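Uncharacterized protein PF1083 (Pyrococcus furiosus, PDB 3NRN) is of uncharacterised function but binds adenosine monophosphate and is probably a nucleotide-binding oxidoreductase of the flavin-containing amine oxidase family. Local coordinates at residues R38-P43 / A190-L195; G12-A17 / R70-K75. All coordinates share one frame; numbering follows the deposited sequence.

Contact 1: R38-P43 / A190-L195; sequences RFTNLP and AVIDEL. With AMP (adenosine monophosphate), chain B.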
# COMPACT_ATOMS: atom_id res chain seq x y z
N ARG A 38 -4.57 8.62 1.80
CA ARG A 38 -5.29 7.38 1.56
C ARG A 38 -4.98 6.29 2.57
O ARG A 38 -5.18 5.10 2.31
CB ARG A 38 -5.00 6.88 0.14
CG ARG A 38 -5.41 7.89 -0.94
CD ARG A 38 -5.61 7.21 -2.28
NE ARG A 38 -4.45 6.42 -2.67
CZ ARG A 38 -3.27 6.93 -3.02
NH1 ARG A 38 -3.11 8.23 -3.03
NH2 ARG A 38 -2.27 6.13 -3.33
N PHE A 39 -4.50 6.69 3.74
CA PHE A 39 -4.19 5.74 4.79
C PHE A 39 -4.72 6.23 6.14
O PHE A 39 -3.97 6.34 7.10
CB PHE A 39 -2.67 5.52 4.89
CG PHE A 39 -2.28 4.33 5.71
CD1 PHE A 39 -2.46 3.04 5.21
CD2 PHE A 39 -1.73 4.49 6.98
CE1 PHE A 39 -2.09 1.93 5.96
CE2 PHE A 39 -1.35 3.38 7.74
CZ PHE A 39 -1.53 2.10 7.23
N THR A 40 -6.01 6.53 6.20
CA THR A 40 -6.62 6.98 7.45
C THR A 40 -8.07 6.47 7.53
O THR A 40 -8.51 5.69 6.67
CB THR A 40 -6.57 8.52 7.58
OG1 THR A 40 -6.92 8.89 8.92
CG2 THR A 40 -7.52 9.19 6.61
N ASN A 41 -8.81 6.89 8.55
CA ASN A 41 -10.19 6.40 8.71
C ASN A 41 -11.29 7.24 8.07
O ASN A 41 -11.16 8.45 7.90
CB ASN A 41 -10.50 6.21 10.19
CG ASN A 41 -9.73 5.06 10.79
OD1 ASN A 41 -8.78 4.56 10.20
ND2 ASN A 41 -10.13 4.63 11.99
N LEU A 42 -12.37 6.55 7.72
CA LEU A 42 -13.52 7.19 7.11
C LEU A 42 -14.79 6.77 7.86
O LEU A 42 -15.38 5.74 7.56
CB LEU A 42 -13.64 6.77 5.64
CG LEU A 42 -14.87 7.29 4.88
CD1 LEU A 42 -14.78 8.80 4.69
CD2 LEU A 42 -14.97 6.59 3.54
N PRO A 43 -15.19 7.57 8.87
CA PRO A 43 -16.40 7.26 9.64
C PRO A 43 -17.56 7.15 8.66
O PRO A 43 -17.71 8.01 7.79
CB PRO A 43 -16.52 8.46 10.57
CG PRO A 43 -15.09 8.86 10.80
CD PRO A 43 -14.52 8.77 9.40
N ALA A 190 -4.75 4.97 13.31
CA ALA A 190 -3.90 4.75 14.48
C ALA A 190 -2.45 5.10 14.12
O ALA A 190 -1.73 5.71 14.90
CB ALA A 190 -3.99 3.31 14.95
N VAL A 191 -2.04 4.71 12.93
CA VAL A 191 -0.69 4.99 12.48
C VAL A 191 -0.49 6.48 12.25
O VAL A 191 0.52 7.06 12.65
CB VAL A 191 -0.41 4.22 11.18
CG1 VAL A 191 0.91 4.69 10.57
CG2 VAL A 191 -0.36 2.74 11.48
N ILE A 192 -1.47 7.10 11.60
CA ILE A 192 -1.41 8.51 11.30
C ILE A 192 -1.31 9.35 12.58
O ILE A 192 -0.52 10.29 12.64
CB ILE A 192 -2.66 8.95 10.52
CG1 ILE A 192 -2.78 8.12 9.23
CG2 ILE A 192 -2.58 10.44 10.22
CD1 ILE A 192 -1.59 8.21 8.29
N ASP A 193 -2.11 9.01 13.58
CA ASP A 193 -2.10 9.75 14.84
C ASP A 193 -0.73 9.69 15.51
O ASP A 193 -0.25 10.68 16.07
CB ASP A 193 -3.18 9.22 15.80
CG ASP A 193 -4.59 9.50 15.31
OD1 ASP A 193 -4.80 10.52 14.62
OD2 ASP A 193 -5.50 8.71 15.63
N GLU A 194 -0.09 8.53 15.45
CA GLU A 194 1.23 8.38 16.05
C GLU A 194 2.31 9.16 15.30
O GLU A 194 3.18 9.77 15.93
CB GLU A 194 1.60 6.90 16.14
CG GLU A 194 1.03 6.21 17.37
CD GLU A 194 1.63 6.77 18.66
OE1 GLU A 194 2.74 6.35 19.04
OE2 GLU A 194 0.98 7.63 19.29
N LEU A 195 2.26 9.16 13.97
CA LEU A 195 3.26 9.90 13.20
C LEU A 195 3.10 11.40 13.44
O LEU A 195 4.09 12.13 13.51
CB LEU A 195 3.14 9.57 11.70
CG LEU A 195 3.43 8.12 11.31
CD1 LEU A 195 3.24 7.92 9.82
CD2 LEU A 195 4.87 7.74 11.72
P AMP B . -1.44 9.96 -0.42
O1P AMP B . 0.07 9.86 -0.46
O2P AMP B . -1.99 9.98 -1.85
O3P AMP B . -2.10 9.05 0.54
O5' AMP B . -1.57 11.48 0.08
C5' AMP B . -0.78 12.49 -0.54
C4' AMP B . -1.23 13.76 0.17
O4' AMP B . -0.86 14.94 -0.55
C3' AMP B . -2.73 13.85 0.40
O3' AMP B . -2.86 14.06 1.82
C2' AMP B . -3.13 15.09 -0.43
O2' AMP B . -4.23 15.87 0.08
C1' AMP B . -1.84 15.89 -0.36
N9 AMP B . -1.60 16.79 -1.51
C8 AMP B . -1.83 16.53 -2.83
N7 AMP B . -1.39 17.57 -3.58
C5 AMP B . -0.80 18.45 -2.75
C6 AMP B . -0.15 19.75 -2.93
N6 AMP B . -0.05 20.27 -4.19
N1 AMP B . 0.32 20.36 -1.81
C2 AMP B . 0.22 19.77 -0.57
N3 AMP B . -0.41 18.60 -0.32
C4 AMP B . -0.93 17.93 -1.38

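Contact 2: G12-A17 / R70-K75; sequences GLLAGA and RILGAK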
# COMPACT_ATOMS: atom_id res chain seq x y z
N GLY A 12 4.82 10.69 3.29
CA GLY A 12 5.26 11.99 3.77
C GLY A 12 5.41 12.04 5.29
O GLY A 12 6.41 12.55 5.80
N LEU A 13 4.41 11.53 6.00
CA LEU A 13 4.43 11.52 7.47
C LEU A 13 5.52 10.61 8.03
O LEU A 13 6.11 10.91 9.07
CB LEU A 13 3.05 11.12 8.00
CG LEU A 13 1.95 12.13 7.65
CD1 LEU A 13 0.57 11.58 8.02
CD2 LEU A 13 2.22 13.45 8.37
N LEU A 14 5.81 9.50 7.35
CA LEU A 14 6.86 8.59 7.80
C LEU A 14 8.21 9.31 7.69
O LEU A 14 9.01 9.31 8.62
CB LEU A 14 6.89 7.30 6.95
CG LEU A 14 5.78 6.27 7.19
CD1 LEU A 14 5.76 5.21 6.10
CD2 LEU A 14 6.00 5.61 8.56
N ALA A 15 8.45 9.94 6.54
CA ALA A 15 9.70 10.66 6.32
C ALA A 15 9.84 11.83 7.30
O ALA A 15 10.90 12.04 7.87
CB ALA A 15 9.76 11.16 4.90
N GLY A 16 8.75 12.59 7.47
CA GLY A 16 8.78 13.72 8.37
C GLY A 16 9.06 13.30 9.80
O GLY A 16 9.81 13.96 10.53
N ALA A 17 8.47 12.20 10.22
CA ALA A 17 8.67 11.70 11.56
C ALA A 17 10.11 11.24 11.75
O ALA A 17 10.74 11.58 12.75
CB ALA A 17 7.71 10.55 11.82
N ARG A 70 8.30 0.96 14.56
CA ARG A 70 8.96 0.63 15.81
C ARG A 70 10.13 1.56 16.11
O ARG A 70 10.21 2.12 17.20
CB ARG A 70 9.45 -0.83 15.82
CG ARG A 70 10.11 -1.23 17.15
CD ARG A 70 10.46 -2.71 17.21
NE ARG A 70 9.29 -3.55 16.99
CZ ARG A 70 9.29 -4.88 17.03
NH1 ARG A 70 10.42 -5.54 17.28
NH2 ARG A 70 8.17 -5.55 16.80
N ILE A 71 11.03 1.75 15.15
CA ILE A 71 12.19 2.61 15.40
C ILE A 71 11.83 4.08 15.57
O ILE A 71 12.60 4.85 16.14
CB ILE A 71 13.27 2.44 14.29
CG1 ILE A 71 12.76 2.96 12.94
CG2 ILE A 71 13.64 0.96 14.16
CD1 ILE A 71 13.84 3.03 11.89
N LEU A 72 10.65 4.48 15.09
CA LEU A 72 10.21 5.87 15.24
C LEU A 72 9.63 6.10 16.63
O LEU A 72 9.47 7.25 17.06
CB LEU A 72 9.15 6.22 14.21
CG LEU A 72 9.66 6.35 12.78
CD1 LEU A 72 8.49 6.65 11.86
CD2 LEU A 72 10.70 7.45 12.70
N GLY A 73 9.32 5.02 17.33
CA GLY A 73 8.75 5.14 18.65
C GLY A 73 7.24 5.17 18.59
O GLY A 73 6.57 5.58 19.54
N ALA A 74 6.69 4.76 17.46
CA ALA A 74 5.24 4.75 17.30
C ALA A 74 4.68 3.60 18.12
O ALA A 74 5.26 2.51 18.16
CB ALA A 74 4.87 4.58 15.84
N LYS A 75 3.56 3.84 18.78
CA LYS A 75 2.91 2.81 19.58
C LYS A 75 1.68 2.39 18.79
O LYS A 75 0.63 3.03 18.88
CB LYS A 75 2.51 3.35 20.95
CG LYS A 75 3.68 3.83 21.82
CD LYS A 75 4.74 2.75 22.00
CE LYS A 75 4.18 1.48 22.62
NZ LYS A 75 3.63 1.70 23.98

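Contact 1: R38-P43 / A190-L195
Phe39 and Ile192 make the larger part of this buried contact, an apolar joint between the loop leading into strand 41-44 and one side of helix 188-200. A chi1 of -166° swings the Phe39 ring away from its own main-chain nitrogen, and its edge faces the helix. There CE2 lies 3.7 Å from Val191 CB, with both Val191 methyls just beyond, and CD2 lies 3.9 Å from Ile192 CD1; both partners sit near the ring plane, so this is edge packing and not a stack. The backbone is approached more tightly: Ile192 CG1 is 3.0 Å from Phe39 O, and Thr40 CB rests on the same CG1. With an alanine in place of Ile192 the CG1 arm is gone, which is likely to open a gap between Phe39 O and the helix and strip one neighbour from the ring edge.

The polar interactions lie to either end of this joint. Asn41 OD1 accepts a hydrogen bond from Lys189 N, while Asn41 ND2 donates to Gln48 OE1 and Gly186 O. In the other direction Arg38 N gives AMP O3P a nearly straight bond of 2.8 Å (172°), and Arg38 NH2 makes a salt bridge to Asp379 OD2. Positive charge suits a place beside a phosphate, and O3P lies over one guanidinium face. The chemistry thus implies a loop seated on the helix mainly by hydrocarbon, its leading residue meeting the nucleotide.

Contact 2: G12-A17 / R70-K75
Ala17, which meets Leu72 across the contact, is set in helix 10-21 by the bond from Ala17 N to Leu13 O, 2.9 Å long. Its lone methyl suits this place: CB touches Leu72 CD1 at 4.0 Å, and being so small it lets the other branch of the leucine reach the main chain, where Leu72 CD2 lies 4.0 Å from Ala17 C. Leu72 therefore comes at the helix with both methyls, its CG anti to the carbonyl carbon (chi1 -72°). One turn earlier, Leu14 meets the same CD1 branch more loosely, Leu14 CD2 standing 4.3 Å from Leu72 CD1.

Phe18 and Arg21 of helix 10-21 and Leu195 of helix 188-200 also touch Leu72, while Leu14 packs on Leu65 and Leu69 of helix 64-72. Directly after Leu72 the helix stops in a Schellman motif. Gly73 N bonds to Arg70 O at 3.0 Å, and Gly73 takes a positive phi (91°) at which a side chain would be jammed against the preceding carbonyl oxygen; glycine is the residue that fits.

Gly12, the last glycine of a GxGxxG sequence consistent with a Rossmann-type nucleotide-binding turn, is already in the first turn of helix 10-21, and the contact lies farther along. Since every group that meets here is hydrocarbon or backbone, the chemistry implies that shape and exclusion of water, with no directional bond between the segments, join the end of helix 64-72 to helix 10-21.

The segments alternate along the chain, 12-17, 38-43, 70-75 and then 190-195, so contacts 1 and 2 interlock within the amine oxidase region, their centres about 13 Å apart. Helix 188-200 joins them: Leu195, one turn beyond the residues used in contact 1, packs its CD1 3.7 Å from Leu13 CB and its CD2 3.8 Å from Leu72 CD1. A probable hydrogen bond from Lys75 N to Glu194 OE1, 2.6 Å, adds a polar tie where the chain leaves helix 64-72. Helices 10-21, 64-72 and 188-200 thereby form a shared apolar cluster set back from the nucleotide, the Leu14 side chain about 10 Å from AMP, while contact 1 reaches it through Arg38.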